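Local coordinates for ferritin like protein (Caulobacter vibrioides, PDB 3HL1) that is of unknown function but belongs to the ferritin-like family and probably binds metal within its helical bundle, at residues 11-16 against 68-73; 24-29 against 117-122; 250-256 against 308-313. All coordinates share one frame; numbering follows the deposited sequence.

Interaction 1: residues 11-16 against 68-73; sequences LYQHFQ and YGYSPT
Gln16 and Tyr12, one helical turn apart, grip the loop 68-73 through four hydrogen bonds, three of them at the amide of Gln16. Gln16 OE1 takes two donors, each in the carbonyl plane and on a lone pair: Tyr70 OH at 2.7 Å from Gln16 OE1, and the backbone N of Thr73, whose N-H points almost straight at it (167°). The same amide gives Gln16 NE2 to Thr73 O at 2.7 Å, a more bent bond, so oxygen and nitrogen together hold the backbone of one residue and fix which way the amide is turned. Gln16 NE2 also bonds to Asp20. With CG of Gln16 anti to the backbone N, the chain then bends at chi2 (58°), which turns the amide toward the loop. At the other end Tyr12 OH donates to Tyr68 O (2.7 Å), which lies at the edge of the ring of Tyr12.

Apolar and aromatic contacts make up the rest. Between the two polar ends, Tyr70 CB stands over the centre of the Tyr12 ring, 3.6 Å from its centroid and almost on the ring normal, a CH-pi contact; Tyr12 CB returns a longer one over the Tyr70 ring. The two side chains run past each other in opposite directions, with their ring planes 32° apart. Tyr68 lies across Phe15, whose CE2 is 3.8 Å from Tyr68 CB, and Leu11 CD2 touches Tyr68 CD2 at 3.6 Å.

Gly69, with positive phi, closes helix 42-67 in a Schellman motif, and the chain then turns back along helix 8-35. Behind the contact Phe15 packs on Ile64 and Ala65 of helix 42-67 and on Leu151 of helix 144-157, while Tyr68 OH bonds to Met155 O of that same helix.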
loop_
_atom_site.group_PDB
_atom_site.type_symbol
_atom_site.label_atom_id
_atom_site.label_comp_id
_atom_site.label_asym_id
_atom_site.label_seq_id
_atom_site.Cartn_x
_atom_site.Cartn_y
_atom_site.Cartn_z
ATOM N N LEU A 11 8.192 -12.030 13.314
ATOM C CA LEU A 11 6.849 -12.061 12.689
ATOM C C LEU A 11 6.268 -10.677 12.827
ATOM O O LEU A 11 5.828 -10.082 11.825
ATOM C CB LEU A 11 5.949 -13.129 13.330
ATOM C CG LEU A 11 4.515 -13.121 12.761
ATOM C CD1 LEU A 11 4.596 -13.429 11.273
ATOM C CD2 LEU A 11 3.648 -14.108 13.488
ATOM N N TYR A 12 6.356 -10.098 14.021
ATOM C CA TYR A 12 5.878 -8.718 14.262
ATOM C C TYR A 12 6.553 -7.672 13.346
ATOM O O TYR A 12 5.888 -6.777 12.763
ATOM C CB TYR A 12 6.062 -8.370 15.756
ATOM C CG TYR A 12 5.083 -9.042 16.725
ATOM C CD1 TYR A 12 4.108 -9.971 16.305
ATOM C CD2 TYR A 12 5.150 -8.756 18.067
ATOM C CE1 TYR A 12 3.212 -10.557 17.221
ATOM C CE2 TYR A 12 4.289 -9.294 18.944
ATOM C CZ TYR A 12 3.321 -10.188 18.555
ATOM O OH TYR A 12 2.501 -10.691 19.541
ATOM N N GLN A 13 7.879 -7.798 13.199
ATOM C CA GLN A 13 8.611 -6.938 12.288
ATOM C C GLN A 13 8.108 -7.071 10.849
ATOM O O GLN A 13 7.972 -6.081 10.137
ATOM C CB GLN A 13 10.090 -7.281 12.336
ATOM C CG GLN A 13 10.769 -6.689 13.496
ATOM C CD GLN A 13 12.291 -6.859 13.446
ATOM O OE1 GLN A 13 12.835 -7.872 13.847
ATOM N NE2 GLN A 13 12.949 -5.845 12.989
ATOM N N HIS A 14 7.767 -8.294 10.447
ATOM C CA HIS A 14 7.219 -8.506 9.101
ATOM C C HIS A 14 5.792 -7.958 8.936
ATOM O O HIS A 14 5.441 -7.510 7.862
ATOM C CB HIS A 14 7.308 -9.947 8.671
ATOM C CG HIS A 14 8.686 -10.375 8.245
ATOM N ND1 HIS A 14 9.693 -10.639 9.145
ATOM C CD2 HIS A 14 9.241 -10.529 7.018
ATOM C CE1 HIS A 14 10.801 -10.971 8.494
ATOM N NE2 HIS A 14 10.562 -10.887 7.199
ATOM N N PHE A 15 4.946 -8.060 9.956
ATOM C CA PHE A 15 3.663 -7.391 9.933
ATOM C C PHE A 15 3.821 -5.875 9.697
ATOM O O PHE A 15 3.095 -5.261 8.856
ATOM C CB PHE A 15 2.875 -7.597 11.238
ATOM C CG PHE A 15 2.331 -8.989 11.443
ATOM C CD1 PHE A 15 1.725 -9.713 10.384
ATOM C CD2 PHE A 15 2.345 -9.548 12.672
ATOM C CE1 PHE A 15 1.179 -10.974 10.595
ATOM C CE2 PHE A 15 1.806 -10.806 12.899
ATOM C CZ PHE A 15 1.229 -11.530 11.850
ATOM N N GLN A 16 4.694 -5.268 10.473
ATOM C CA GLN A 16 4.988 -3.822 10.348
ATOM C C GLN A 16 5.514 -3.491 8.971
ATOM O O GLN A 16 5.092 -2.491 8.384
ATOM C CB GLN A 16 6.001 -3.352 11.376
ATOM C CG GLN A 16 6.188 -1.820 11.421
ATOM C CD GLN A 16 4.909 -1.125 11.714
ATOM O OE1 GLN A 16 4.240 -1.452 12.694
ATOM N NE2 GLN A 16 4.529 -0.206 10.863
ATOM N N TYR A 68 -2.462 -11.793 16.157
ATOM C CA TYR A 68 -1.231 -12.348 16.713
ATOM C C TYR A 68 -0.643 -11.533 17.891
ATOM O O TYR A 68 0.413 -11.875 18.410
ATOM C CB TYR A 68 -0.166 -12.497 15.628
ATOM C CG TYR A 68 -0.383 -13.676 14.730
ATOM C CD1 TYR A 68 -1.337 -13.648 13.707
ATOM C CD2 TYR A 68 0.369 -14.845 14.889
ATOM C CE1 TYR A 68 -1.517 -14.729 12.859
ATOM C CE2 TYR A 68 0.168 -15.950 14.044
ATOM C CZ TYR A 68 -0.768 -15.871 13.032
ATOM O OH TYR A 68 -0.985 -16.962 12.207
ATOM N N GLY A 69 -1.307 -10.454 18.267
ATOM C CA GLY A 69 -0.956 -9.633 19.405
ATOM C C GLY A 69 -0.161 -8.357 19.137
ATOM O O GLY A 69 0.334 -7.722 20.074
ATOM N N TYR A 70 0.014 -7.996 17.869
ATOM C CA TYR A 70 0.761 -6.810 17.492
ATOM C C TYR A 70 -0.128 -5.740 16.853
ATOM O O TYR A 70 -0.695 -5.945 15.812
ATOM C CB TYR A 70 1.862 -7.175 16.496
ATOM C CG TYR A 70 2.732 -6.041 16.027
ATOM C CD1 TYR A 70 3.753 -5.540 16.837
ATOM C CD2 TYR A 70 2.544 -5.472 14.788
ATOM C CE1 TYR A 70 4.572 -4.499 16.420
ATOM C CE2 TYR A 70 3.364 -4.435 14.332
ATOM C CZ TYR A 70 4.354 -3.934 15.156
ATOM O OH TYR A 70 5.153 -2.876 14.756
ATOM N N SER A 71 -0.177 -4.565 17.441
ATOM C CA SER A 71 -0.855 -3.409 16.823
ATOM C C SER A 71 0.177 -2.631 16.003
ATOM O O SER A 71 1.130 -2.106 16.548
ATOM C CB SER A 71 -1.462 -2.488 17.890
ATOM O OG SER A 71 -2.464 -3.111 18.642
ATOM N N PRO A 72 0.020 -2.594 14.674
ATOM C CA PRO A 72 0.988 -1.797 13.898
ATOM C C PRO A 72 0.843 -0.274 14.103
ATOM O O PRO A 72 -0.227 0.249 14.481
ATOM C CB PRO A 72 0.656 -2.121 12.445
ATOM C CG PRO A 72 -0.330 -3.234 12.468
ATOM C CD PRO A 72 -0.985 -3.242 13.806
ATOM N N THR A 73 1.894 0.428 13.782
ATOM C CA THR A 73 1.869 1.888 13.873
ATOM C C THR A 73 2.280 2.441 12.541
ATOM O O THR A 73 3.110 1.890 11.844
ATOM C CB THR A 73 2.868 2.379 14.935
ATOM O OG1 THR A 73 4.131 1.792 14.622
ATOM C CG2 THR A 73 2.516 1.880 16.214
#

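Interaction 2: residues 24-29 against 117-122; sequences WTIPYY and TMCLIE
Tyr29 reaches across to helix 117-121 with its ring between two kinds of partner: the methyl of Met118, a selenomethionine, over one face and the carboxylate of Glu122 at the edge. Met118 CE lies 4.0 Å from the centroid of the Tyr29 ring, a CH-pi contact, because the chain bends at chi3 (76°) and brings the methyl back over the ring; the selenium itself stands obliquely at 5.1 Å from that centroid, a Met-aromatic contact. Tyr29 OH donates to Glu122 OE2 at 2.7 Å, meeting the oxygen from above the carboxylate plane. A bend at chi2 (-78°) carries the carboxylate of Glu122 to this hydroxyl. His233 ND1 is a second partner of Glu122 OE2.

Ile121 wedges between three side chains. Its CD1 meets the edge of the indole, in plane, at 3.3 Å from Trp24 CZ3, a tight approach, and its CG2 touches Thr25 CG2 at 3.8 Å. The same CG2 also packs on the hydroxyl of Tyr29. Tyr28 meets Thr117, the two side chains crossing at about a right angle with Tyr28 OH 3.2 Å from Thr117 CB; this hydroxyl bonds to Ser104 O, and Thr117 OG1 to Thr113 O.

The segment axes run nearly antiparallel (157°) at 11.8 Å, a spacing bridged by large side chains. Such a buried core of antiparallel helices fits the ferritin-like bundle, and Glu122 OE1 is hydrogen-bonded to an unidentified ligand, which may mark a pocket within it.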
loop_
_atom_site.group_PDB
_atom_site.type_symbol
_atom_site.label_atom_id
_atom_site.label_comp_id
_atom_site.label_asym_id
_atom_site.label_seq_id
_atom_site.Cartn_x
_atom_site.Cartn_y
_atom_site.Cartn_z
ATOM N N TRP A 24 2.877 2.873 1.908
ATOM C CA TRP A 24 3.718 3.547 0.926
ATOM C C TRP A 24 3.033 3.699 -0.445
ATOM O O TRP A 24 3.151 4.735 -1.059
ATOM C CB TRP A 24 5.077 2.864 0.807
ATOM C CG TRP A 24 6.029 3.520 -0.080
ATOM C CD1 TRP A 24 7.047 4.334 0.283
ATOM C CD2 TRP A 24 6.150 3.333 -1.480
ATOM N NE1 TRP A 24 7.724 4.761 -0.806
ATOM C CE2 TRP A 24 7.220 4.142 -1.909
ATOM C CE3 TRP A 24 5.419 2.601 -2.436
ATOM C CZ2 TRP A 24 7.603 4.230 -3.239
ATOM C CZ3 TRP A 24 5.809 2.687 -3.771
ATOM C CH2 TRP A 24 6.879 3.498 -4.159
ATOM N N THR A 25 2.280 2.705 -0.901
ATOM C CA THR A 25 1.615 2.762 -2.175
ATOM C C THR A 25 0.476 3.762 -2.201
ATOM O O THR A 25 0.130 4.227 -3.255
ATOM C CB THR A 25 1.031 1.413 -2.628
ATOM O OG1 THR A 25 -0.082 1.108 -1.788
ATOM C CG2 THR A 25 2.075 0.264 -2.597
ATOM N N ILE A 26 -0.141 4.079 -1.056
ATOM C CA ILE A 26 -1.347 4.888 -1.045
ATOM C C ILE A 26 -1.090 6.340 -1.502
ATOM O O ILE A 26 -1.730 6.795 -2.466
ATOM C CB ILE A 26 -2.110 4.751 0.322
ATOM C CG1 ILE A 26 -2.626 3.287 0.414
ATOM C CG2 ILE A 26 -3.245 5.781 0.426
ATOM C CD1 ILE A 26 -3.077 2.838 1.750
ATOM N N PRO A 27 -0.180 7.090 -0.814
ATOM C CA PRO A 27 0.168 8.399 -1.367
ATOM C C PRO A 27 0.733 8.379 -2.778
ATOM O O PRO A 27 0.439 9.291 -3.547
ATOM C CB PRO A 27 1.151 8.991 -0.332
ATOM C CG PRO A 27 0.835 8.282 0.935
ATOM C CD PRO A 27 0.513 6.869 0.476
ATOM N N TYR A 28 1.490 7.324 -3.147
ATOM C CA TYR A 28 1.993 7.171 -4.494
ATOM C C TYR A 28 0.851 7.141 -5.527
ATOM O O TYR A 28 0.891 7.907 -6.453
ATOM C CB TYR A 28 2.904 5.924 -4.643
ATOM C CG TYR A 28 3.846 6.008 -5.823
ATOM C CD1 TYR A 28 3.427 5.599 -7.098
ATOM C CD2 TYR A 28 5.148 6.542 -5.686
ATOM C CE1 TYR A 28 4.282 5.702 -8.202
ATOM C CE2 TYR A 28 6.012 6.647 -6.791
ATOM C CZ TYR A 28 5.563 6.216 -8.027
ATOM O OH TYR A 28 6.347 6.358 -9.084
ATOM N N TYR A 29 -0.086 6.226 -5.377
ATOM C CA TYR A 29 -1.203 6.055 -6.252
ATOM C C TYR A 29 -2.132 7.261 -6.206
ATOM O O TYR A 29 -2.691 7.634 -7.212
ATOM C CB TYR A 29 -2.010 4.808 -5.886
ATOM C CG TYR A 29 -1.353 3.459 -6.125
ATOM C CD1 TYR A 29 0.014 3.336 -6.446
ATOM C CD2 TYR A 29 -2.049 2.289 -5.797
ATOM C CE1 TYR A 29 0.605 2.092 -6.604
ATOM C CE2 TYR A 29 -1.431 1.035 -5.881
ATOM C CZ TYR A 29 -0.124 0.932 -6.298
ATOM O OH TYR A 29 0.483 -0.331 -6.364
ATOM N N THR A 117 6.556 2.360 -12.436
ATOM C CA THR A 117 6.715 2.103 -10.995
ATOM C C THR A 117 5.518 1.341 -10.408
ATOM O O THR A 117 5.703 0.427 -9.632
ATOM C CB THR A 117 6.952 3.404 -10.245
ATOM O OG1 THR A 117 8.000 4.132 -10.895
ATOM C CG2 THR A 117 7.322 3.125 -8.752
HETATM N N MSE A 118 4.292 1.746 -10.781
HETATM C CA MSE A 118 3.059 1.049 -10.366
HETATM C C MSE A 118 3.011 -0.412 -10.835
HETATM O O MSE A 118 2.657 -1.305 -10.047
HETATM C CB MSE A 118 1.841 1.854 -10.805
HETATM C CG MSE A 118 1.807 3.150 -10.064
HETATM SE SE MSE A 118 0.419 4.323 -10.710
HETATM C CE MSE A 118 -0.918 3.558 -9.998
ATOM N N CYS A 119 3.508 -0.654 -12.049
ATOM C CA CYS A 119 3.633 -2.012 -12.608
ATOM C C CYS A 119 4.662 -2.827 -11.824
ATOM O O CYS A 119 4.425 -3.990 -11.478
ATOM C CB CYS A 119 4.013 -1.994 -14.092
ATOM S SG CYS A 119 2.698 -1.423 -15.202
ATOM N N LEU A 120 5.777 -2.200 -11.497
ATOM C CA LEU A 120 6.830 -2.814 -10.680
ATOM C C LEU A 120 6.352 -3.181 -9.276
ATOM O O LEU A 120 6.601 -4.287 -8.798
ATOM C CB LEU A 120 8.004 -1.844 -10.579
ATOM C CG LEU A 120 8.948 -1.802 -11.768
ATOM C CD1 LEU A 120 9.814 -0.576 -11.679
ATOM C CD2 LEU A 120 9.792 -3.054 -11.771
ATOM N N ILE A 121 5.655 -2.276 -8.629
ATOM C CA ILE A 121 5.155 -2.530 -7.258
ATOM C C ILE A 121 4.289 -3.775 -7.232
ATOM O O ILE A 121 4.385 -4.562 -6.308
ATOM C CB ILE A 121 4.354 -1.340 -6.725
ATOM C CG1 ILE A 121 5.270 -0.185 -6.366
ATOM C CG2 ILE A 121 3.551 -1.707 -5.478
ATOM C CD1 ILE A 121 4.505 1.167 -6.443
ATOM N N GLU A 122 3.417 -3.910 -8.222
ATOM C CA GLU A 122 2.488 -5.008 -8.294
ATOM C C GLU A 122 2.992 -6.202 -9.113
ATOM O O GLU A 122 2.218 -7.099 -9.443
ATOM C CB GLU A 122 1.153 -4.518 -8.894
ATOM C CG GLU A 122 0.508 -3.289 -8.195
ATOM C CD GLU A 122 -0.221 -3.619 -6.884
ATOM O OE1 GLU A 122 -0.171 -4.792 -6.386
ATOM O OE2 GLU A 122 -0.860 -2.687 -6.337
#

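Interaction 3: residues 250-256 against 308-313; sequences YTGVTDP and WKLGAV
Val253 and Ala312 form a single parallel beta bridge, in which Val253 N donates to Gly311 O at 3.0 Å. The second bond runs from Val313 N to Val253 O (2.9 Å); both are nearly straight at hydrogen, though each donor stands above the carbonyl plane. Gly311, at positive phi in the Schellman motif that ends helix 292-309, turns the chain into this bridge, and its CA also points a C-H at Thr251 O, 3.4 Å away. Gly252 CA makes a similar CA-H...O contact to Gly311 O at 3.3 Å.

Among the side chains, Tyr250 crosses Trp308 obliquely, with its CD2 3.7 Å from Trp308 CB, while the edge of the indole faces Gly252 N. Bends at chi3 and chi4 bring Lys309 NZ to Tyr250 OH at 2.8 Å, a weak hydrogen bond. Trp308 NE1 bonds to Thr31 O, linking the contact to helix 8-35. Further along, Val313 CG2 packs beside Thr254 CG2, and Pro256 CG against Ala312 CB.

One water donates to both Thr251 O and Trp308 O. Apart from the weak Lys309 bond, the directional bonds thus use main-chain atoms, while Tyr250 and Trp308 supply the largest shares of the buried surface.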
loop_
_atom_site.group_PDB
_atom_site.type_symbol
_atom_site.label_atom_id
_atom_site.label_comp_id
_atom_site.label_asym_id
_atom_site.label_seq_id
_atom_site.Cartn_x
_atom_site.Cartn_y
_atom_site.Cartn_z
ATOM N N TYR A 250 -2.395 17.508 -14.612
ATOM C CA TYR A 250 -1.928 18.729 -14.064
ATOM C C TYR A 250 -0.418 18.719 -14.071
ATOM O O TYR A 250 0.241 17.689 -14.026
ATOM C CB TYR A 250 -2.400 18.951 -12.631
ATOM C CG TYR A 250 -3.854 19.089 -12.507
ATOM C CD1 TYR A 250 -4.491 20.275 -12.898
ATOM C CD2 TYR A 250 -4.629 18.038 -12.023
ATOM C CE1 TYR A 250 -5.894 20.414 -12.798
ATOM C CE2 TYR A 250 -6.011 18.159 -11.944
ATOM C CZ TYR A 250 -6.631 19.352 -12.344
ATOM O OH TYR A 250 -8.006 19.433 -12.219
ATOM N N THR A 251 0.110 19.916 -14.154
ATOM C CA THR A 251 1.523 20.154 -14.136
ATOM C C THR A 251 1.873 20.700 -12.739
ATOM O O THR A 251 1.082 21.401 -12.099
ATOM C CB THR A 251 1.853 21.147 -15.295
ATOM O OG1 THR A 251 3.252 21.130 -15.535
ATOM C CG2 THR A 251 1.388 22.528 -14.924
ATOM N N GLY A 252 3.036 20.341 -12.220
ATOM C CA GLY A 252 3.421 20.832 -10.917
ATOM C C GLY A 252 4.873 20.699 -10.661
ATOM O O GLY A 252 5.544 19.902 -11.308
ATOM N N VAL A 253 5.357 21.495 -9.719
ATOM C CA VAL A 253 6.728 21.419 -9.259
ATOM C C VAL A 253 6.764 20.848 -7.873
ATOM O O VAL A 253 5.863 21.062 -7.069
ATOM C CB VAL A 253 7.434 22.804 -9.235
ATOM C CG1 VAL A 253 7.582 23.344 -10.640
ATOM C CG2 VAL A 253 6.683 23.788 -8.377
ATOM N N THR A 254 7.852 20.163 -7.563
ATOM C CA THR A 254 7.993 19.512 -6.290
ATOM C C THR A 254 8.246 20.550 -5.182
ATOM O O THR A 254 7.880 20.339 -4.032
ATOM C CB THR A 254 9.135 18.401 -6.387
ATOM O OG1 THR A 254 10.392 19.027 -6.657
ATOM C CG2 THR A 254 8.869 17.449 -7.530
ATOM N N ASP A 255 8.865 21.679 -5.527
ATOM C CA ASP A 255 9.269 22.671 -4.524
ATOM C C ASP A 255 8.777 24.038 -4.928
ATOM O O ASP A 255 9.535 24.868 -5.459
ATOM C CB ASP A 255 10.784 22.685 -4.288
ATOM C CG ASP A 255 11.271 21.447 -3.562
ATOM O OD1 ASP A 255 11.733 20.487 -4.231
ATOM O OD2 ASP A 255 11.172 21.416 -2.314
ATOM N N PRO A 256 7.482 24.299 -4.690
ATOM C CA PRO A 256 6.981 25.654 -5.031
ATOM C C PRO A 256 7.623 26.693 -4.082
ATOM O O PRO A 256 8.185 26.325 -3.035
ATOM C CB PRO A 256 5.484 25.538 -4.798
ATOM C CG PRO A 256 5.365 24.495 -3.694
ATOM C CD PRO A 256 6.428 23.455 -4.097
ATOM N N TRP A 308 -2.197 19.887 -6.892
ATOM C CA TRP A 308 -2.064 19.823 -8.329
ATOM C C TRP A 308 -2.653 21.019 -9.064
ATOM O O TRP A 308 -2.016 21.575 -9.984
ATOM C CB TRP A 308 -2.720 18.545 -8.861
ATOM C CG TRP A 308 -1.881 17.330 -8.736
ATOM C CD1 TRP A 308 -2.242 16.182 -8.134
ATOM C CD2 TRP A 308 -0.598 17.113 -9.300
ATOM N NE1 TRP A 308 -1.258 15.226 -8.297
ATOM C CE2 TRP A 308 -0.225 15.787 -8.987
ATOM C CE3 TRP A 308 0.294 17.906 -10.024
ATOM C CZ2 TRP A 308 0.985 15.247 -9.373
ATOM C CZ3 TRP A 308 1.509 17.355 -10.431
ATOM C CH2 TRP A 308 1.846 16.048 -10.104
ATOM N N LYS A 309 -3.869 21.398 -8.692
ATOM C CA LYS A 309 -4.478 22.566 -9.275
ATOM C C LYS A 309 -3.643 23.843 -9.091
ATOM O O LYS A 309 -3.693 24.718 -9.951
ATOM C CB LYS A 309 -5.851 22.785 -8.691
ATOM C CG LYS A 309 -6.919 21.866 -9.274
ATOM C CD LYS A 309 -8.216 22.076 -8.500
ATOM C CE LYS A 309 -9.460 22.047 -9.302
ATOM N NZ LYS A 309 -9.393 21.305 -10.579
ATOM N N LEU A 310 -2.920 23.956 -7.982
ATOM C CA LEU A 310 -2.029 25.089 -7.729
ATOM C C LEU A 310 -0.630 24.944 -8.305
ATOM O O LEU A 310 0.203 25.813 -8.102
ATOM C CB LEU A 310 -1.975 25.433 -6.232
ATOM C CG LEU A 310 -3.303 25.928 -5.672
ATOM C CD1 LEU A 310 -3.426 25.838 -4.176
ATOM C CD2 LEU A 310 -3.656 27.351 -6.185
ATOM N N GLY A 311 -0.354 23.873 -9.038
ATOM C CA GLY A 311 0.975 23.678 -9.619
ATOM C C GLY A 311 2.034 23.179 -8.639
ATOM O O GLY A 311 3.203 23.369 -8.867
ATOM N N ALA A 312 1.614 22.501 -7.566
ATOM C CA ALA A 312 2.515 21.895 -6.602
ATOM C C ALA A 312 2.276 20.374 -6.618
ATOM O O ALA A 312 1.153 19.910 -6.457
ATOM C CB ALA A 312 2.242 22.416 -5.206
ATOM N N VAL A 313 3.341 19.605 -6.757
ATOM C CA VAL A 313 3.228 18.164 -6.621
ATOM C C VAL A 313 2.872 17.879 -5.161
ATOM O O VAL A 313 3.524 18.391 -4.238
ATOM C CB VAL A 313 4.543 17.429 -6.973
ATOM C CG1 VAL A 313 4.326 15.902 -6.863
ATOM C CG2 VAL A 313 5.041 17.850 -8.391
HETATM O O HOH W 1 -1.289 22.707 -12.211
#

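Overall arrangement
Interactions 1 and 2 both use helix 8-35, at positions a little over two turns apart between the segments, and their centres are 22 Å apart. Their segments alternate along the chain, so loop 68-73 and helix 112-121 return in turn to one long helix. Interaction 3 follows in series, joining the loop after helix 233-242 to the end of helix 292-309; its centre is 20 Å from that of interaction 2 and 36 Å from that of interaction 1, on the opposite side of the chain's centre. Interaction 2 thus lies in the buried interior, 7 Å from the centre, between two more peripheral contacts that fasten loops to the helical body.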